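Local coordinates for protein PfhB2 (Pasteurella multocida, PDB 6U8T) that probably hydrolyses peptide bonds of target proteins as the YopT-type cysteine protease domain, of peptidase clan CA, of a bacterial toxin, at residues 75-78 with 79-82; 43-46 with 47-51. The protein carries 1 engineered substitution. All coordinates share one frame; numbering follows the deposited sequence.

Contact 1: 75-78 with 79-82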
loop_
_atom_site.group_PDB
_atom_site.type_symbol
_atom_site.label_atom_id
_atom_site.label_comp_id
_atom_site.label_asym_id
_atom_site.label_seq_id
_atom_site.Cartn_x
_atom_site.Cartn_y
_atom_site.Cartn_z
ATOM N N ILE C 75 -21.808 -14.672 -6.836
ATOM C CA ILE C 75 -21.358 -13.292 -7.197
ATOM C C ILE C 75 -22.335 -12.282 -6.566
ATOM O O ILE C 75 -21.870 -11.289 -5.963
ATOM C CB ILE C 75 -21.239 -13.112 -8.726
ATOM C CG1 ILE C 75 -19.976 -13.796 -9.262
ATOM C CG2 ILE C 75 -21.268 -11.650 -9.123
ATOM C CD1 ILE C 75 -20.073 -14.231 -10.741
ATOM N N ASP C 76 -23.630 -12.537 -6.692
ATOM C CA ASP C 76 -24.698 -11.638 -6.192
ATOM C C ASP C 76 -24.566 -11.548 -4.672
ATOM O O ASP C 76 -24.601 -10.438 -4.142
ATOM C CB ASP C 76 -26.097 -12.117 -6.616
ATOM C CG ASP C 76 -26.336 -12.108 -8.120
ATOM O OD1 ASP C 76 -25.645 -11.328 -8.840
ATOM O OD2 ASP C 76 -27.199 -12.930 -8.568
ATOM N N SER C 77 -24.431 -12.681 -4.006
ATOM C CA SER C 77 -24.320 -12.776 -2.521
ATOM C C SER C 77 -23.014 -12.121 -2.037
ATOM O O SER C 77 -23.028 -11.463 -1.007
ATOM C CB SER C 77 -24.428 -14.195 -2.095
ATOM O OG SER C 77 -24.436 -14.271 -0.685
ATOM N N ILE C 78 -21.920 -12.296 -2.777
ATOM C CA ILE C 78 -20.610 -11.685 -2.461
ATOM C C ILE C 78 -20.732 -10.150 -2.568
ATOM O O ILE C 78 -20.221 -9.449 -1.676
ATOM C CB ILE C 78 -19.516 -12.271 -3.375
ATOM C CG1 ILE C 78 -19.148 -13.688 -2.903
ATOM C CG2 ILE C 78 -18.295 -11.333 -3.419
ATOM C CD1 ILE C 78 -18.220 -14.445 -3.831
ATOM N N LYS C 79 -21.398 -9.654 -3.610
ATOM C CA LYS C 79 -21.609 -8.206 -3.853
ATOM C C LYS C 79 -22.453 -7.609 -2.713
ATOM O O LYS C 79 -22.094 -6.507 -2.266
ATOM C CB LYS C 79 -22.238 -7.992 -5.229
ATOM C CG LYS C 79 -21.205 -7.903 -6.346
ATOM C CD LYS C 79 -21.772 -7.863 -7.734
ATOM C CE LYS C 79 -21.058 -6.861 -8.616
ATOM N NZ LYS C 79 -19.722 -7.378 -8.988
ATOM N N LYS C 80 -23.490 -8.313 -2.259
ATOM C CA LYS C 80 -24.349 -7.893 -1.117
ATOM C C LYS C 80 -23.479 -7.675 0.133
ATOM O O LYS C 80 -23.560 -6.583 0.731
ATOM C CB LYS C 80 -25.405 -8.945 -0.772
ATOM C CG LYS C 80 -26.875 -8.592 -0.912
ATOM C CD LYS C 80 -27.758 -9.886 -0.804
ATOM C CE LYS C 80 -28.190 -10.514 -2.139
ATOM N NZ LYS C 80 -27.760 -11.932 -2.370
ATOM N N LEU C 81 -22.720 -8.699 0.551
ATOM C CA LEU C 81 -21.868 -8.634 1.765
ATOM C C LEU C 81 -20.812 -7.530 1.585
ATOM O O LEU C 81 -20.511 -6.813 2.536
ATOM C CB LEU C 81 -21.203 -9.991 1.990
ATOM C CG LEU C 81 -20.327 -10.088 3.233
ATOM C CD1 LEU C 81 -21.094 -9.567 4.454
ATOM C CD2 LEU C 81 -19.849 -11.524 3.470
ATOM N N GLN C 82 -20.220 -7.434 0.399
ATOM C CA GLN C 82 -19.149 -6.468 0.107
ATOM C C GLN C 82 -19.695 -5.031 0.333
ATOM O O GLN C 82 -19.023 -4.223 0.934
ATOM C CB GLN C 82 -18.677 -6.698 -1.316
ATOM C CG GLN C 82 -17.644 -5.678 -1.772
ATOM C CD GLN C 82 -17.727 -5.480 -3.264
ATOM O OE1 GLN C 82 -18.073 -6.398 -4.015
ATOM N NE2 GLN C 82 -17.219 -4.363 -3.722
#

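Contact 2: 43-46 with 47-51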
loop_
_atom_site.group_PDB
_atom_site.type_symbol
_atom_site.label_atom_id
_atom_site.label_comp_id
_atom_site.label_asym_id
_atom_site.label_seq_id
_atom_site.Cartn_x
_atom_site.Cartn_y
_atom_site.Cartn_z
ATOM N N ALA C 43 -15.087 -14.956 3.052
ATOM C CA ALA C 43 -16.194 -15.312 3.959
ATOM C C ALA C 43 -17.051 -16.377 3.287
ATOM O O ALA C 43 -17.380 -17.382 3.933
ATOM C CB ALA C 43 -17.022 -14.097 4.322
ATOM N N HIS C 44 -17.429 -16.164 2.025
ATOM C CA HIS C 44 -18.324 -17.130 1.297
ATOM C C HIS C 44 -17.609 -18.464 1.138
ATOM O O HIS C 44 -18.251 -19.480 1.382
ATOM C CB HIS C 44 -18.784 -16.564 -0.036
ATOM C CG HIS C 44 -19.907 -15.597 0.083
ATOM N ND1 HIS C 44 -19.737 -14.284 0.539
ATOM C CD2 HIS C 44 -21.208 -15.734 -0.269
ATOM C CE1 HIS C 44 -20.906 -13.669 0.483
ATOM N NE2 HIS C 44 -21.827 -14.559 0.006
ATOM N N TRP C 45 -16.349 -18.454 0.737
ATOM C CA TRP C 45 -15.516 -19.659 0.589
ATOM C C TRP C 45 -15.479 -20.437 1.927
ATOM O O TRP C 45 -15.641 -21.633 1.929
ATOM C CB TRP C 45 -14.116 -19.257 0.135
ATOM C CG TRP C 45 -13.237 -20.418 -0.221
ATOM C CD1 TRP C 45 -13.138 -21.035 -1.435
ATOM C CD2 TRP C 45 -12.300 -21.084 0.647
ATOM N NE1 TRP C 45 -12.188 -22.023 -1.382
ATOM C CE2 TRP C 45 -11.662 -22.081 -0.129
ATOM C CE3 TRP C 45 -11.919 -20.916 1.996
ATOM C CZ2 TRP C 45 -10.664 -22.903 0.385
ATOM C CZ3 TRP C 45 -10.917 -21.725 2.499
ATOM C CH2 TRP C 45 -10.313 -22.714 1.711
ATOM N N ILE C 46 -15.281 -19.729 3.044
ATOM C CA ILE C 46 -15.202 -20.395 4.372
ATOM C C ILE C 46 -16.560 -21.060 4.665
ATOM O O ILE C 46 -16.565 -22.254 4.980
ATOM C CB ILE C 46 -14.745 -19.420 5.471
ATOM C CG1 ILE C 46 -13.286 -19.046 5.271
ATOM C CG2 ILE C 46 -14.962 -20.014 6.835
ATOM C CD1 ILE C 46 -12.800 -17.980 6.232
ATOM N N ALA C 47 -17.664 -20.326 4.523
ATOM C CA ALA C 47 -19.042 -20.845 4.731
ATOM C C ALA C 47 -19.297 -22.049 3.838
ATOM O O ALA C 47 -19.946 -22.976 4.281
ATOM C CB ALA C 47 -20.087 -19.787 4.501
ATOM N N ASN C 48 -18.810 -22.025 2.609
ATOM C CA ASN C 48 -19.027 -23.120 1.631
ATOM C C ASN C 48 -18.260 -24.359 2.103
ATOM O O ASN C 48 -18.842 -25.448 2.083
ATOM C CB ASN C 48 -18.655 -22.673 0.223
ATOM C CG ASN C 48 -18.898 -23.756 -0.804
ATOM O OD1 ASN C 48 -19.958 -23.748 -1.421
ATOM N ND2 ASN C 48 -17.943 -24.662 -1.004
ATOM N N LYS C 49 -17.018 -24.219 2.550
ATOM C CA LYS C 49 -16.160 -25.363 2.949
ATOM C C LYS C 49 -16.648 -25.998 4.253
ATOM O O LYS C 49 -16.545 -27.207 4.388
ATOM C CB LYS C 49 -14.718 -24.908 3.084
ATOM C CG LYS C 49 -14.050 -24.601 1.764
ATOM C CD LYS C 49 -14.004 -25.752 0.809
ATOM C CE LYS C 49 -13.013 -25.501 -0.297
ATOM N NZ LYS C 49 -12.604 -26.780 -0.907
ATOM N N VAL C 50 -17.182 -25.212 5.163
ATOM C CA VAL C 50 -17.580 -25.669 6.525
ATOM C C VAL C 50 -18.970 -26.291 6.418
ATOM O O VAL C 50 -19.184 -27.303 7.040
ATOM C CB VAL C 50 -17.513 -24.472 7.487
ATOM C CG1 VAL C 50 -18.369 -24.646 8.724
ATOM C CG2 VAL C 50 -16.073 -24.113 7.830
ATOM N N SER C 51 -19.852 -25.727 5.599
ATOM C CA SER C 51 -21.216 -26.240 5.358
ATOM C C SER C 51 -21.157 -27.541 4.556
ATOM O O SER C 51 -22.157 -28.230 4.606
ATOM C CB SER C 51 -22.071 -25.239 4.645
ATOM O OG SER C 51 -22.028 -25.468 3.241
#

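Contact 1: 75-78 with 79-82
I78 and Q82 are one helical turn apart, and the backbone N of Q82 donates to I78 O, 2.9 Å away. That carbonyl has a second partner in S40 OG of helix 20-51, so a backbone acceptor already used inside its own helix also ties it to the neighbouring one. The other three carbonyls of 75-78 are likewise satisfied by main-chain donors: K79 N reaches I75 O at 2.9 Å, K80 N reaches D76 O at 3.0 Å, and L81 N approaches S77 O almost straight at 3.2 Å (N-H...O angle 172°). Two side-chain oxygens are satisfied outside these eight residues, D76 OD1 by Q72 NE2 and S77 OG by H44 NE2. K80 bends at its third and fourth torsions and lays NZ back over the S77 backbone, 3.5 Å from S77 CA. K80 NZ stays 6.3 Å from D76 OD2, too far for a salt bridge. I75 and K79 run side by side, with CG2 of I75 4.1 Å from CD of K79. With D76, K79 and K80 exposed, I78 buried against helix 20-51 and L81 packed on both that helix and helix 91-104, the segment is a regular amphipathic alpha-helix in a helix-helix interface.

Contact 2: 43-46 with 47-51
The backbone N of N48 donates to H44 O at 2.9 Å, the shortest hydrogen bond between 43-46 and 47-51. A47, K49 and V50 repeat the i to i+4 pattern, and the one from A47 N to A43 O, 3.0 Å long, is nearly straight. Upon this regular backbone, K49 lies over the indole of W45. Its CG sits 3.9 Å from the centroid of the six-membered ring and only 8° off the normal, a CH-pi contact over the face. CE adds a second touch, 3.6 Å from W45 CZ2. The bend at chi2 (-59°) folds the K49 chain over the indole face, where CE follows CG across it. On the next turn-to-turn pair, CG2 of I46 meets CG2 of V50 loosely, at 4.4 Å. The indole is also held by the second subunit: NE1 hydrogen-bonds E181 OE1 there, and F175 of the same subunit stacks on the ring. K49 NZ has long, weak ion pairs with D56 and with that same E181 of the second subunit, and a bound sodium ion lies about 4 Å from the side chain. K49 thus offers aliphatic carbons to the indole, while its positive charge would probably favour the ionised forms of both carboxylates.

How the contacts relate
Contact 2 comes first along the chain, in the C-terminal part of the long helix 20-51; contact 1 follows in helix 72-87, the next helix in sequence. Their centres are 14 Å apart, on the same side of the chain's centre. The two meet directly, with H44 and A43 of contact 2 fitting against the inner face of contact 1: CD2 of L81 lies 3.9 Å from CB of A43, and CG1 of I78 packs on the H44 ring. Helix 91-104 packs on both, through L81 of one and A43 and A47 of the other. The three helices thus form one packed cluster, in which contact 2 also reaches the second subunit, whereas contact 1 touches no other chain of the assembly.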